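Local coordinates for protein catalase (Corynebacterium glutamicum, PDB 4B7H) that probably breaks down hydrogen peroxide to water and oxygen as a haem catalase, which binds NADPH and is inhibited by nitric oxide, at residues V273-M278 with I305-F310; F230-G235 with P269-K274. All blocks are in the same frame, centred on the assembly; numbering follows the deposited sequence.

How the contacts relate
From the N terminus the chain first runs through residues 230-235, the end of strand 223-232 and the turn that leaves it. A connection that includes helices 241-250 and 254-264 then leads to 269-274, where contact 2 closes the loop. Strand 270-279 runs on without a break, and its residues 273-278 meet 305-310 in contact 1 after a second, almost wholly irregular loop. The two closures follow one another in sequence and share Val-273 and Lys-274, so strand 270-279 lies between strands 223-232 and 305-314 in one antiparallel sheet. The contacts also touch directly: Phe-310 CE2 packs 3.8 Å from Phe-230 CD1.

Contact 1: residues V273-M278 with I305-F310; sequences VKVQIM and IPVGYF
Val-273 meets the 305-310 strand with both of its methyl groups. CG2 approaches the edge of the Phe-310 ring near its plane, 3.7 Å from CD2, with the two side chains at about a right angle. CG1, anti to the backbone N (chi1 179°), lies instead against Val-307 CB. Further along, Val-275 crosses Val-307 at about a right angle, CG2 to CG2 at 3.9 Å, and the same methyl of Val-275 packs more loosely on Ile-305 CB. These contacts form an apolar row in which Val-275 also touches Tyr-228 of the next strand. The other face carries Lys-274 and Pro-306, where Lys-274 CB rests 3.4 Å from Ile-305 O and the lysine chain crosses the proline obliquely, NZ 4.1 Å from Pro-306 CB.

The backbone pairing changes partway. Val-275 and Ile-305 exchange two regular bonds, but Val-273 O accepts from Val-307 N at 2.9 Å, in the carbonyl plane, and only weakly from Gly-308 N at 3.3 Å. Val-273 N in turn donates to Gly-308 O over 2.7 Å, from 40° above that carbonyl's plane. Two consecutive residues thus face one valine, and the extra residue shifts the register by one between Val-273 and Lys-274. Beyond it, Phe-310 reaches Phe-126 and Leu-128 of strand 125-132. This is a classic beta bulge between neighbouring antiparallel strands, here in the antiparallel beta-barrel at the core of the catalase fold.

Contact 2: residues F230-G235 with P269-K274; sequences FKTRQG and PIWDVK
Arg-233 CG stands anti to its carbonyl carbon (chi1 -76°), and the chain then runs extended, carrying NE to the carboxylate of Asp-272, whose side chain it crosses at about a right angle. The grip is side-on: NE donates to Asp-272 OD2 and NH2 to Asp-272 OD1, each over 2.9 Å. Both oxygens are met on their syn sides, with the guanidinium and carboxylate planes 30° apart. Ile-270 CG2 covers one guanidinium face toward its rim, 3.6 Å from Arg-233 NE. A water donates to both Asp-272 OD2 and Lys-231 O, giving OD2 a second donor and linking the salt bridge to the strand backbone.

Gln-234 bends at chi2 (70°), which turns CD back toward Ile-270. Its OE1 accepts from Ile-270 N at 2.9 Å while NE2 donates to Ile-270 O at 3.2 Å, so one amide serves both backbone polar atoms. Ile-270 O also takes Arg-233 N, from the opposite face of its carbonyl plane. NE2 of Gln-234 lies over one face of the Trp-271 ring, toward its rim, and both it and Thr-232 OG1 are hydrogen-bonded to Arg-204 O. Thr-232 CB sits 3.5 Å from Trp-271 NE1, which donates to Gln-206 O; Thr-232 OG1 also accepts from Gln-234 N and Gly-235 N, an ST turn and an ST motif respectively.

Before the turn, Lys-231 and Asp-272 exchange two backbone bonds, and Phe-230 lies side by side with Val-273. Lys-231 NZ forms a salt bridge with Asp-207, and the lysine side chain lies about 4 Å from the bound NADPH at their nearest atoms. Strand 223-232 is joined to strand 270-279, whose Trp-271 meets Phe-126 of strand 125-132 edge-to-face and Phe-310 of strand 305-314, while helices 241-250 and 254-264 occupy much of the intervening chain.

Contact 1: residues V273-M278 with I305-F310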
loop_
_atom_site.group_PDB
_atom_site.type_symbol
_atom_site.label_atom_id
_atom_site.label_comp_id
_atom_site.label_asym_id
_atom_site.label_seq_id
_atom_site.Cartn_x
_atom_site.Cartn_y
_atom_site.Cartn_z
ATOM N N VAL A 273 -0.893 37.546 15.344
ATOM C CA VAL A 273 0.264 36.690 15.614
ATOM C C VAL A 273 1.194 37.366 16.612
ATOM O O VAL A 273 1.688 38.465 16.363
ATOM C CB VAL A 273 1.051 36.387 14.321
ATOM C CG1 VAL A 273 2.269 35.523 14.628
ATOM C CG2 VAL A 273 0.153 35.702 13.295
ATOM N N LYS A 274 1.416 36.712 17.747
ATOM C CA LYS A 274 2.267 37.260 18.796
ATOM C C LYS A 274 3.219 36.181 19.297
ATOM O O LYS A 274 2.981 34.986 19.090
ATOM C CB LYS A 274 1.420 37.805 19.958
ATOM C CG LYS A 274 0.291 38.741 19.533
ATOM C CD LYS A 274 -0.429 39.356 20.730
ATOM C CE LYS A 274 -1.593 40.235 20.280
ATOM N NZ LYS A 274 -1.126 41.403 19.486
ATOM N N VAL A 275 4.306 36.599 19.933
ATOM C CA VAL A 275 5.227 35.662 20.556
ATOM C C VAL A 275 5.572 36.078 21.976
ATOM O O VAL A 275 5.543 37.260 22.314
ATOM C CB VAL A 275 6.546 35.519 19.762
ATOM C CG1 VAL A 275 6.317 34.689 18.502
ATOM C CG2 VAL A 275 7.147 36.893 19.426
ATOM N N GLN A 276 5.871 35.087 22.808
ATOM C CA GLN A 276 6.632 35.322 24.025
ATOM C C GLN A 276 8.084 35.078 23.668
ATOM O O GLN A 276 8.397 34.139 22.933
ATOM C CB GLN A 276 6.215 34.359 25.135
ATOM C CG GLN A 276 4.790 34.532 25.624
ATOM C CD GLN A 276 4.400 33.480 26.628
ATOM O OE1 GLN A 276 4.201 32.317 26.274
ATOM N NE2 GLN A 276 4.293 33.875 27.897
ATOM N N ILE A 277 8.976 35.923 24.178
ATOM C CA ILE A 277 10.396 35.784 23.898
ATOM C C ILE A 277 11.172 35.686 25.205
ATOM O O ILE A 277 11.181 36.629 26.000
ATOM C CB ILE A 277 10.922 36.965 23.050
ATOM C CG1 ILE A 277 10.172 37.034 21.713
ATOM C CG2 ILE A 277 12.433 36.840 22.827
ATOM C CD1 ILE A 277 10.595 38.194 20.829
ATOM N N MET A 278 11.801 34.536 25.432
ATOM C CA MET A 278 12.641 34.336 26.604
ATOM C C MET A 278 14.112 34.356 26.210
ATOM O O MET A 278 14.565 33.523 25.432
ATOM C CB MET A 278 12.298 33.011 27.285
ATOM C CG MET A 278 13.222 32.653 28.445
ATOM S SD MET A 278 12.887 31.008 29.105
ATOM C CE MET A 278 11.311 31.261 29.916
ATOM N N ILE A 305 4.362 39.745 22.519
ATOM C CA ILE A 305 4.987 40.736 21.643
ATOM C C ILE A 305 4.388 40.580 20.245
ATOM O O ILE A 305 4.394 39.486 19.690
ATOM C CB ILE A 305 6.523 40.537 21.561
ATOM C CG1 ILE A 305 7.216 40.995 22.842
ATOM C CG2 ILE A 305 7.112 41.347 20.426
ATOM C CD1 ILE A 305 7.186 40.024 23.943
ATOM N N PRO A 306 3.861 41.670 19.665
ATOM C CA PRO A 306 3.160 41.549 18.378
ATOM C C PRO A 306 4.092 41.323 17.189
ATOM O O PRO A 306 5.214 41.828 17.176
ATOM C CB PRO A 306 2.458 42.902 18.241
ATOM C CG PRO A 306 3.336 43.850 19.007
ATOM C CD PRO A 306 3.803 43.043 20.197
ATOM N N VAL A 307 3.617 40.565 16.203
ATOM C CA VAL A 307 4.395 40.257 15.007
ATOM C C VAL A 307 3.622 40.696 13.767
ATOM O O VAL A 307 4.168 41.351 12.872
ATOM C CB VAL A 307 4.712 38.743 14.905
ATOM C CG1 VAL A 307 5.462 38.442 13.615
ATOM C CG2 VAL A 307 5.512 38.282 16.120
ATOM N N GLY A 308 2.344 40.334 13.716
ATOM C CA GLY A 308 1.520 40.607 12.548
ATOM C C GLY A 308 0.162 39.957 12.708
ATOM O O GLY A 308 -0.291 39.758 13.833
ATOM N N TYR A 309 -0.502 39.643 11.598
ATOM C CA TYR A 309 -1.782 38.947 11.659
ATOM C C TYR A 309 -1.885 37.984 10.490
ATOM O O TYR A 309 -1.157 38.115 9.501
ATOM C CB TYR A 309 -2.956 39.939 11.627
ATOM C CG TYR A 309 -3.149 40.642 10.294
ATOM C CD1 TYR A 309 -2.493 41.836 10.011
ATOM C CD2 TYR A 309 -3.998 40.117 9.322
ATOM C CE1 TYR A 309 -2.667 42.480 8.790
ATOM C CE2 TYR A 309 -4.180 40.745 8.102
ATOM C CZ TYR A 309 -3.515 41.930 7.837
ATOM O OH TYR A 309 -3.706 42.552 6.616
ATOM N N PHE A 310 -2.795 37.021 10.586
ATOM C CA PHE A 310 -3.145 36.241 9.408
ATOM C C PHE A 310 -4.656 36.227 9.215
ATOM O O PHE A 310 -5.424 36.417 10.166
ATOM C CB PHE A 310 -2.501 34.836 9.390
ATOM C CG PHE A 310 -3.056 33.866 10.401
ATOM C CD1 PHE A 310 -4.252 33.200 10.164
ATOM C CD2 PHE A 310 -2.343 33.570 11.560
ATOM C CE1 PHE A 310 -4.747 32.280 11.078
ATOM C CE2 PHE A 310 -2.835 32.655 12.486
ATOM C CZ PHE A 310 -4.040 32.013 12.242
#

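Contact 2: residues F230-G235 with P269-K274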
loop_
_atom_site.group_PDB
_atom_site.type_symbol
_atom_site.label_atom_id
_atom_site.label_comp_id
_atom_site.label_asym_id
_atom_site.label_seq_id
_atom_site.Cartn_x
_atom_site.Cartn_y
_atom_site.Cartn_z
ATOM N N PHE A 230 -1.615 32.787 18.738
ATOM C CA PHE A 230 -2.456 33.296 17.667
ATOM C C PHE A 230 -3.775 33.735 18.292
ATOM O O PHE A 230 -4.600 32.897 18.682
ATOM C CB PHE A 230 -2.653 32.219 16.591
ATOM C CG PHE A 230 -1.357 31.610 16.111
ATOM C CD1 PHE A 230 -0.409 32.390 15.462
ATOM C CD2 PHE A 230 -1.082 30.268 16.321
ATOM C CE1 PHE A 230 0.791 31.838 15.026
ATOM C CE2 PHE A 230 0.114 29.712 15.886
ATOM C CZ PHE A 230 1.051 30.497 15.244
ATOM N N LYS A 231 -3.954 35.049 18.432
ATOM C CA LYS A 231 -5.043 35.581 19.245
ATOM C C LYS A 231 -6.239 35.939 18.367
ATOM O O LYS A 231 -6.152 36.818 17.501
ATOM C CB LYS A 231 -4.573 36.787 20.073
ATOM C CG LYS A 231 -3.329 36.516 20.933
ATOM C CD LYS A 231 -3.559 35.442 21.988
ATOM C CE LYS A 231 -4.545 35.901 23.056
ATOM N NZ LYS A 231 -4.655 34.895 24.165
ATOM N N THR A 232 -7.352 35.243 18.578
ATOM C CA THR A 232 -8.493 35.393 17.688
ATOM C C THR A 232 -9.126 36.781 17.760
ATOM O O THR A 232 -9.422 37.286 18.841
ATOM C CB THR A 232 -9.574 34.333 17.949
ATOM O OG1 THR A 232 -10.737 34.680 17.191
ATOM C CG2 THR A 232 -9.934 34.267 19.431
ATOM N N ARG A 233 -9.325 37.399 16.601
ATOM C CA ARG A 233 -10.024 38.674 16.555
ATOM C C ARG A 233 -11.528 38.507 16.702
ATOM O O ARG A 233 -12.243 39.476 16.986
ATOM C CB ARG A 233 -9.707 39.419 15.265
ATOM C CG ARG A 233 -8.344 40.047 15.273
ATOM C CD ARG A 233 -8.281 41.233 14.338
ATOM N NE ARG A 233 -6.903 41.664 14.165
ATOM C CZ ARG A 233 -6.489 42.485 13.208
ATOM N NH1 ARG A 233 -7.355 42.975 12.332
ATOM N NH2 ARG A 233 -5.209 42.810 13.132
ATOM N N GLN A 234 -12.006 37.282 16.503
ATOM C CA GLN A 234 -13.424 36.972 16.656
ATOM C C GLN A 234 -13.784 36.754 18.129
ATOM O O GLN A 234 -14.951 36.890 18.520
ATOM C CB GLN A 234 -13.788 35.738 15.823
ATOM C CG GLN A 234 -13.657 35.950 14.309
ATOM C CD GLN A 234 -12.217 36.091 13.819
ATOM O OE1 GLN A 234 -11.865 37.090 13.185
ATOM N NE2 GLN A 234 -11.384 35.090 14.102
ATOM N N GLY A 235 -12.770 36.429 18.932
ATOM C CA GLY A 235 -12.922 36.211 20.362
ATOM C C GLY A 235 -13.258 34.769 20.702
ATOM O O GLY A 235 -13.924 34.091 19.914
ATOM N N PRO A 269 -12.054 35.339 8.841
ATOM C CA PRO A 269 -11.544 35.366 10.215
ATOM C C PRO A 269 -10.065 35.745 10.269
ATOM O O PRO A 269 -9.284 35.392 9.367
ATOM C CB PRO A 269 -11.754 33.928 10.699
ATOM C CG PRO A 269 -11.667 33.107 9.458
ATOM C CD PRO A 269 -12.282 33.963 8.365
ATOM N N ILE A 270 -9.699 36.466 11.326
ATOM C CA ILE A 270 -8.353 36.990 11.497
ATOM C C ILE A 270 -7.822 36.607 12.874
ATOM O O ILE A 270 -8.584 36.526 13.843
ATOM C CB ILE A 270 -8.352 38.532 11.343
ATOM C CG1 ILE A 270 -8.806 38.929 9.937
ATOM C CG2 ILE A 270 -6.982 39.122 11.639
ATOM C CD1 ILE A 270 -9.214 40.377 9.821
ATOM N N TRP A 271 -6.522 36.341 12.947
ATOM C CA TRP A 271 -5.828 36.147 14.215
ATOM C C TRP A 271 -4.613 37.055 14.262
ATOM O O TRP A 271 -3.888 37.181 13.272
ATOM C CB TRP A 271 -5.334 34.707 14.349
ATOM C CG TRP A 271 -6.393 33.699 14.679
ATOM C CD1 TRP A 271 -6.637 33.139 15.904
ATOM C CD2 TRP A 271 -7.355 33.129 13.779
ATOM N NE1 TRP A 271 -7.695 32.257 15.821
ATOM C CE2 TRP A 271 -8.146 32.227 14.527
ATOM C CE3 TRP A 271 -7.619 33.286 12.413
ATOM C CZ2 TRP A 271 -9.183 31.485 13.956
ATOM C CZ3 TRP A 271 -8.652 32.547 11.842
ATOM C CH2 TRP A 271 -9.421 31.656 12.614
ATOM N N ASP A 272 -4.382 37.678 15.412
ATOM C CA ASP A 272 -3.143 38.421 15.614
ATOM C C ASP A 272 -2.019 37.478 16.050
ATOM O O ASP A 272 -2.184 36.691 16.982
ATOM C CB ASP A 272 -3.353 39.549 16.619
ATOM C CG ASP A 272 -4.215 40.654 16.055
ATOM O OD1 ASP A 272 -3.716 41.398 15.182
ATOM O OD2 ASP A 272 -5.391 40.765 16.463
ATOM N N VAL A 273 -0.893 37.546 15.344
ATOM C CA VAL A 273 0.264 36.690 15.614
ATOM C C VAL A 273 1.194 37.366 16.612
ATOM O O VAL A 273 1.688 38.465 16.363
ATOM C CB VAL A 273 1.051 36.387 14.321
ATOM C CG1 VAL A 273 2.269 35.523 14.628
ATOM C CG2 VAL A 273 0.153 35.702 13.295
ATOM N N LYS A 274 1.416 36.712 17.747
ATOM C CA LYS A 274 2.267 37.260 18.796
ATOM C C LYS A 274 3.219 36.181 19.297
ATOM O O LYS A 274 2.981 34.986 19.090
ATOM C CB LYS A 274 1.420 37.805 19.958
ATOM C CG LYS A 274 0.291 38.741 19.533
ATOM C CD LYS A 274 -0.429 39.356 20.730
ATOM C CE LYS A 274 -1.593 40.235 20.280
ATOM N NZ LYS A 274 -1.126 41.403 19.486
HETATM O O HOH W 1 -6.689 39.513 18.397
#